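Side-chain contacts in autoinducer 2-binding protein LsrB (Clostridium saccharobutylicum DSM 13864, PDB 6DSP), which binds the quorum-sensing signal autoinducer-2 and belongs to the bacterial solute-binding protein 2 family: residues A[25-30]-A[68-73]; A[38-43]-A[52-57]. All blocks are in the same frame, centred on the assembly; numbering follows the deposited sequence.

Contact 1. Residues A[25-30]-A[68-73]. With PAV ((2R,4S)-2-methyl-2,3,3,4-tetrahydroxytetrahydrofuran), chain C.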
# COMPACT_ATOMS: atom_id res chain seq x y z
N THR A 25 6.56 3.40 17.92
CA THR A 25 5.60 4.36 17.38
C THR A 25 5.26 3.92 15.96
O THR A 25 6.16 3.80 15.11
CB THR A 25 6.16 5.78 17.39
OG1 THR A 25 6.57 6.13 18.72
CG2 THR A 25 5.12 6.77 16.90
N PHE A 26 4.00 3.60 15.73
CA PHE A 26 3.53 3.05 14.46
C PHE A 26 2.84 4.19 13.72
O PHE A 26 1.81 4.70 14.18
CB PHE A 26 2.58 1.89 14.75
CG PHE A 26 2.06 1.16 13.52
CD1 PHE A 26 2.94 0.71 12.53
CD2 PHE A 26 0.72 0.83 13.40
CE1 PHE A 26 2.46 -0.05 11.46
CE2 PHE A 26 0.26 0.09 12.31
CZ PHE A 26 1.12 -0.33 11.33
N ILE A 27 3.41 4.58 12.59
CA ILE A 27 2.98 5.79 11.88
C ILE A 27 2.39 5.40 10.52
O ILE A 27 3.09 4.81 9.69
CB ILE A 27 4.13 6.79 11.69
CG1 ILE A 27 4.78 7.13 13.04
CG2 ILE A 27 3.61 8.05 10.96
CD1 ILE A 27 6.00 8.02 12.95
N PRO A 28 1.12 5.72 10.27
CA PRO A 28 0.48 5.42 8.99
C PRO A 28 0.67 6.60 8.04
O PRO A 28 1.12 7.67 8.43
CB PRO A 28 -0.99 5.34 9.39
CG PRO A 28 -1.13 6.43 10.45
CD PRO A 28 0.15 6.32 11.23
N LYS A 29 0.31 6.37 6.77
CA LYS A 29 0.29 7.51 5.85
C LYS A 29 -0.73 8.56 6.28
O LYS A 29 -0.51 9.76 6.08
CB LYS A 29 -0.02 7.06 4.42
CG LYS A 29 1.08 6.32 3.74
CD LYS A 29 0.69 6.00 2.28
CE LYS A 29 1.72 5.18 1.54
NZ LYS A 29 1.16 4.80 0.20
N LEU A 30 -1.85 8.12 6.85
CA LEU A 30 -2.84 8.97 7.50
C LEU A 30 -3.70 8.07 8.38
O LEU A 30 -3.81 6.86 8.13
CB LEU A 30 -3.72 9.71 6.49
CG LEU A 30 -4.77 8.93 5.68
CD1 LEU A 30 -5.63 9.90 4.86
CD2 LEU A 30 -4.11 7.90 4.74
N VAL A 68 6.70 14.36 9.40
CA VAL A 68 7.89 14.86 10.09
C VAL A 68 7.53 15.28 11.50
O VAL A 68 8.27 14.99 12.45
CB VAL A 68 8.51 16.02 9.29
CG1 VAL A 68 9.57 16.73 10.13
CG2 VAL A 68 9.13 15.50 7.99
N SER A 69 6.40 15.99 11.66
CA SER A 69 6.02 16.44 13.00
C SER A 69 5.75 15.24 13.90
O SER A 69 6.13 15.25 15.08
CB SER A 69 4.75 17.29 12.97
OG SER A 69 4.39 17.62 14.33
N VAL A 70 5.08 14.21 13.38
CA VAL A 70 4.81 13.02 14.19
C VAL A 70 6.11 12.33 14.59
O VAL A 70 6.28 11.93 15.75
CB VAL A 70 3.88 12.05 13.43
CG1 VAL A 70 3.74 10.73 14.16
CG2 VAL A 70 2.50 12.67 13.17
N ILE A 71 7.03 12.17 13.64
CA ILE A 71 8.34 11.57 13.93
C ILE A 71 9.06 12.37 15.01
O ILE A 71 9.54 11.80 16.00
CB ILE A 71 9.19 11.50 12.65
CG1 ILE A 71 8.57 10.51 11.66
CG2 ILE A 71 10.64 11.14 12.99
CD1 ILE A 71 9.04 10.75 10.23
N ASN A 72 9.19 13.70 14.82
CA ASN A 72 9.91 14.53 15.78
C ASN A 72 9.31 14.42 17.17
O ASN A 72 10.05 14.33 18.16
CB ASN A 72 9.87 15.98 15.34
CG ASN A 72 10.72 16.28 14.11
OD1 ASN A 72 11.58 15.48 13.66
ND2 ASN A 72 10.48 17.46 13.56
N LYS A 73 7.97 14.47 17.27
CA LYS A 73 7.35 14.43 18.59
C LYS A 73 7.60 13.08 19.26
O LYS A 73 7.87 13.01 20.46
CB LYS A 73 5.85 14.70 18.48
CG LYS A 73 5.11 14.62 19.80
CD LYS A 73 3.65 15.04 19.66
CE LYS A 73 2.95 14.97 21.00
NZ LYS A 73 1.68 15.74 20.99
O2 PAV C . -2.69 0.70 -1.95
C2 PAV C . -2.56 0.98 -0.54
C1 PAV C . -3.40 0.03 0.34
O5 PAV C . -3.27 2.32 -0.37
C5 PAV C . -2.74 2.91 0.74
C4 PAV C . -1.52 2.09 1.17
O4 PAV C . -0.43 2.94 1.49
C3 PAV C . -1.30 1.19 -0.05
O3 PAV C . -0.71 -0.02 0.33
O13 PAV C . -0.52 1.87 -1.01
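Ile27 and Val70 meet through branches set by their first torsions: in Ile27, CG1 stands anti to the carbonyl carbon (chi1 -55°) and the extended chi2 of 175° carries CD1 toward the helix, while in Val70 CG1 is placed opposite the backbone N (chi1 172°) and faces the strand. The two side chains run alongside one another with their ends pointing opposite ways, Ile27 CD1 lying 3.7 Å and Ile27 CG1 3.9 Å from Val70 CG1. Ile71 lies across the end of Ile27 at about a right angle, its CG1 3.8 Å from Ile27 CD1. The segments bury 134 Å², both sides summed, and the side-chain contacts made across them are apolar. Just past the strand end, Lys29 takes no part in this packing: its side chain, fully stretched from CG outward, brings NZ to 2.8 Å from O4 of the bound AI-2, a hydrogen bond. Asp167 forms a salt bridge with the same ammonium, binds the ligand too, and probably helps to fix NZ. A parallel strand packed under a helix, with a ligand-binding residue in the loop at its C-terminal end, is characteristic of the Rossmann-like lobes of periplasmic binding proteins.

Contact 2. Residues A[38-43]-A[52-57]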
# COMPACT_ATOMS: atom_id res chain seq x y z
N SER A 38 -7.11 -0.80 10.08
CA SER A 38 -7.03 -2.26 10.18
C SER A 38 -5.61 -2.72 10.46
O SER A 38 -5.39 -3.67 11.23
CB SER A 38 -7.60 -2.89 8.92
OG SER A 38 -9.02 -2.85 8.95
N ALA A 39 -4.62 -2.03 9.88
CA ALA A 39 -3.24 -2.41 10.16
C ALA A 39 -2.93 -2.19 11.63
O ALA A 39 -2.26 -3.02 12.27
CB ALA A 39 -2.29 -1.62 9.27
N ASN A 40 -3.40 -1.08 12.19
CA ASN A 40 -3.14 -0.84 13.61
C ASN A 40 -3.90 -1.83 14.48
O ASN A 40 -3.41 -2.24 15.53
CB ASN A 40 -3.51 0.59 13.98
CG ASN A 40 -3.23 0.87 15.45
OD1 ASN A 40 -2.10 0.66 15.94
ND2 ASN A 40 -4.26 1.30 16.16
N LYS A 41 -5.12 -2.22 14.08
CA LYS A 41 -5.81 -3.22 14.89
C LYS A 41 -4.96 -4.49 15.01
O LYS A 41 -4.84 -5.08 16.10
CB LYS A 41 -7.21 -3.50 14.33
CG LYS A 41 -8.14 -2.34 14.57
CD LYS A 41 -9.50 -2.58 13.87
CE LYS A 41 -10.41 -1.37 14.02
NZ LYS A 41 -11.61 -1.53 13.14
N GLY A 42 -4.30 -4.87 13.93
CA GLY A 42 -3.40 -6.01 13.98
C GLY A 42 -2.17 -5.75 14.82
O GLY A 42 -1.79 -6.59 15.66
N ALA A 43 -1.55 -4.58 14.65
CA ALA A 43 -0.38 -4.28 15.46
C ALA A 43 -0.71 -4.29 16.94
O ALA A 43 0.08 -4.77 17.76
CB ALA A 43 0.21 -2.94 15.03
N PHE A 52 4.97 -5.75 24.24
CA PHE A 52 5.50 -4.41 24.09
C PHE A 52 4.37 -3.50 23.63
O PHE A 52 3.31 -3.96 23.21
CB PHE A 52 6.73 -4.37 23.16
CG PHE A 52 6.43 -4.71 21.73
CD1 PHE A 52 6.55 -6.02 21.27
CD2 PHE A 52 6.06 -3.71 20.82
CE1 PHE A 52 6.29 -6.34 19.93
CE2 PHE A 52 5.82 -4.01 19.48
CZ PHE A 52 5.94 -5.33 19.02
N LYS A 53 4.61 -2.20 23.71
CA LYS A 53 3.62 -1.20 23.38
C LYS A 53 3.80 -0.70 21.96
O LYS A 53 4.91 -0.39 21.52
CB LYS A 53 3.75 0.00 24.32
CG LYS A 53 2.70 1.05 24.10
CD LYS A 53 1.33 0.46 24.36
CE LYS A 53 0.19 1.40 23.97
NZ LYS A 53 -1.11 0.82 24.42
N VAL A 54 2.68 -0.56 21.25
CA VAL A 54 2.65 0.12 19.96
C VAL A 54 1.81 1.38 20.14
O VAL A 54 0.62 1.30 20.46
CB VAL A 54 2.05 -0.78 18.87
CG1 VAL A 54 1.84 0.04 17.58
CG2 VAL A 54 2.99 -1.95 18.62
N ASP A 55 2.44 2.53 19.96
CA ASP A 55 1.78 3.82 20.02
C ASP A 55 1.44 4.26 18.59
O ASP A 55 2.32 4.68 17.84
CB ASP A 55 2.68 4.84 20.73
CG ASP A 55 2.06 6.23 20.82
OD1 ASP A 55 0.86 6.39 20.53
OD2 ASP A 55 2.79 7.16 21.20
N TYR A 56 0.16 4.17 18.24
CA TYR A 56 -0.29 4.55 16.90
C TYR A 56 -0.42 6.07 16.84
O TYR A 56 -1.20 6.68 17.59
CB TYR A 56 -1.65 3.89 16.66
CG TYR A 56 -2.30 4.14 15.33
CD1 TYR A 56 -1.63 3.88 14.13
CD2 TYR A 56 -3.64 4.54 15.25
CE1 TYR A 56 -2.27 4.03 12.90
CE2 TYR A 56 -4.28 4.69 14.06
CZ TYR A 56 -3.60 4.44 12.88
OH TYR A 56 -4.23 4.62 11.66
N GLU A 57 0.34 6.70 15.94
CA GLU A 57 0.37 8.16 15.86
C GLU A 57 0.41 8.58 14.40
O GLU A 57 1.30 8.13 13.66
CB GLU A 57 1.61 8.71 16.58
CG GLU A 57 1.59 8.45 18.09
CD GLU A 57 0.46 9.14 18.84
OE1 GLU A 57 -0.09 10.13 18.33
OE2 GLU A 57 0.09 8.67 19.93
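The side-chain amide of Asn40 stacks on a face of the Tyr56 ring, the chain passing from over the ring centre at CB to the CB/CG end of the tyrosine at the amide. In both residues CG stands opposite the backbone N, which brings amide and ring together. Asn40 CB sits 3.7 Å from the ring centroid and only 9° off the normal, a CH-pi contact. CG comes next, displaced toward the rim at 3.4 Å from Tyr56 CG. At the tip OD1 lies 3.3 Å from Tyr56 CB, whereas ND2 lies over the same face, 3.4 Å from Tyr56 CD2. Amide and ring planes differ by 11°, so this is a stacked pair. OD1 also accepts a hydrogen bond from Gln44 one helical turn on, which would help to hold the amide's rotation; the same Gln44 amide binds Val54 O and thus ties helix to strand. The two elements belong to a beta-alpha-beta unit made of strand 23-27, helix 34-50 and strand 53-56, and the segment axes run nearly antiparallel at 161°, 9.6 Å apart at closest approach. Further along the helix, Ala43 CB approaches Val54 CG1 at 4.2 Å, a looser apolar contact, and Cys281 of helix 273-288 touches both residues. Beyond the stack, the Tyr56 hydroxyl is hydrogen-bonded to Glu37 OE2.

In the fold
The centres of contact 1 and contact 2 lie about 13 Å apart. Along the sequence, strand 23-27 is followed by helix 34-50, strand 53-56 and helix 64-76; contact 2 pairs the middle two elements and contact 1 the outer two. The strands are parallel neighbours in the mixed sheet, joined by probable hydrogen bonds from Phe26 N to Asp55 O (2.9 Å) and from Glu57 N to Phe26 O (3.0 Å). Helices 34-50 and 64-76 cover opposite faces of this sheet edge in one lobe, all inside the periplasmic binding protein domain. Contact 1's strand leads directly into the pocket loop with Lys29, whereas contact 2 stands behind it, the Tyr56 side chain about 11 Å from AI-2.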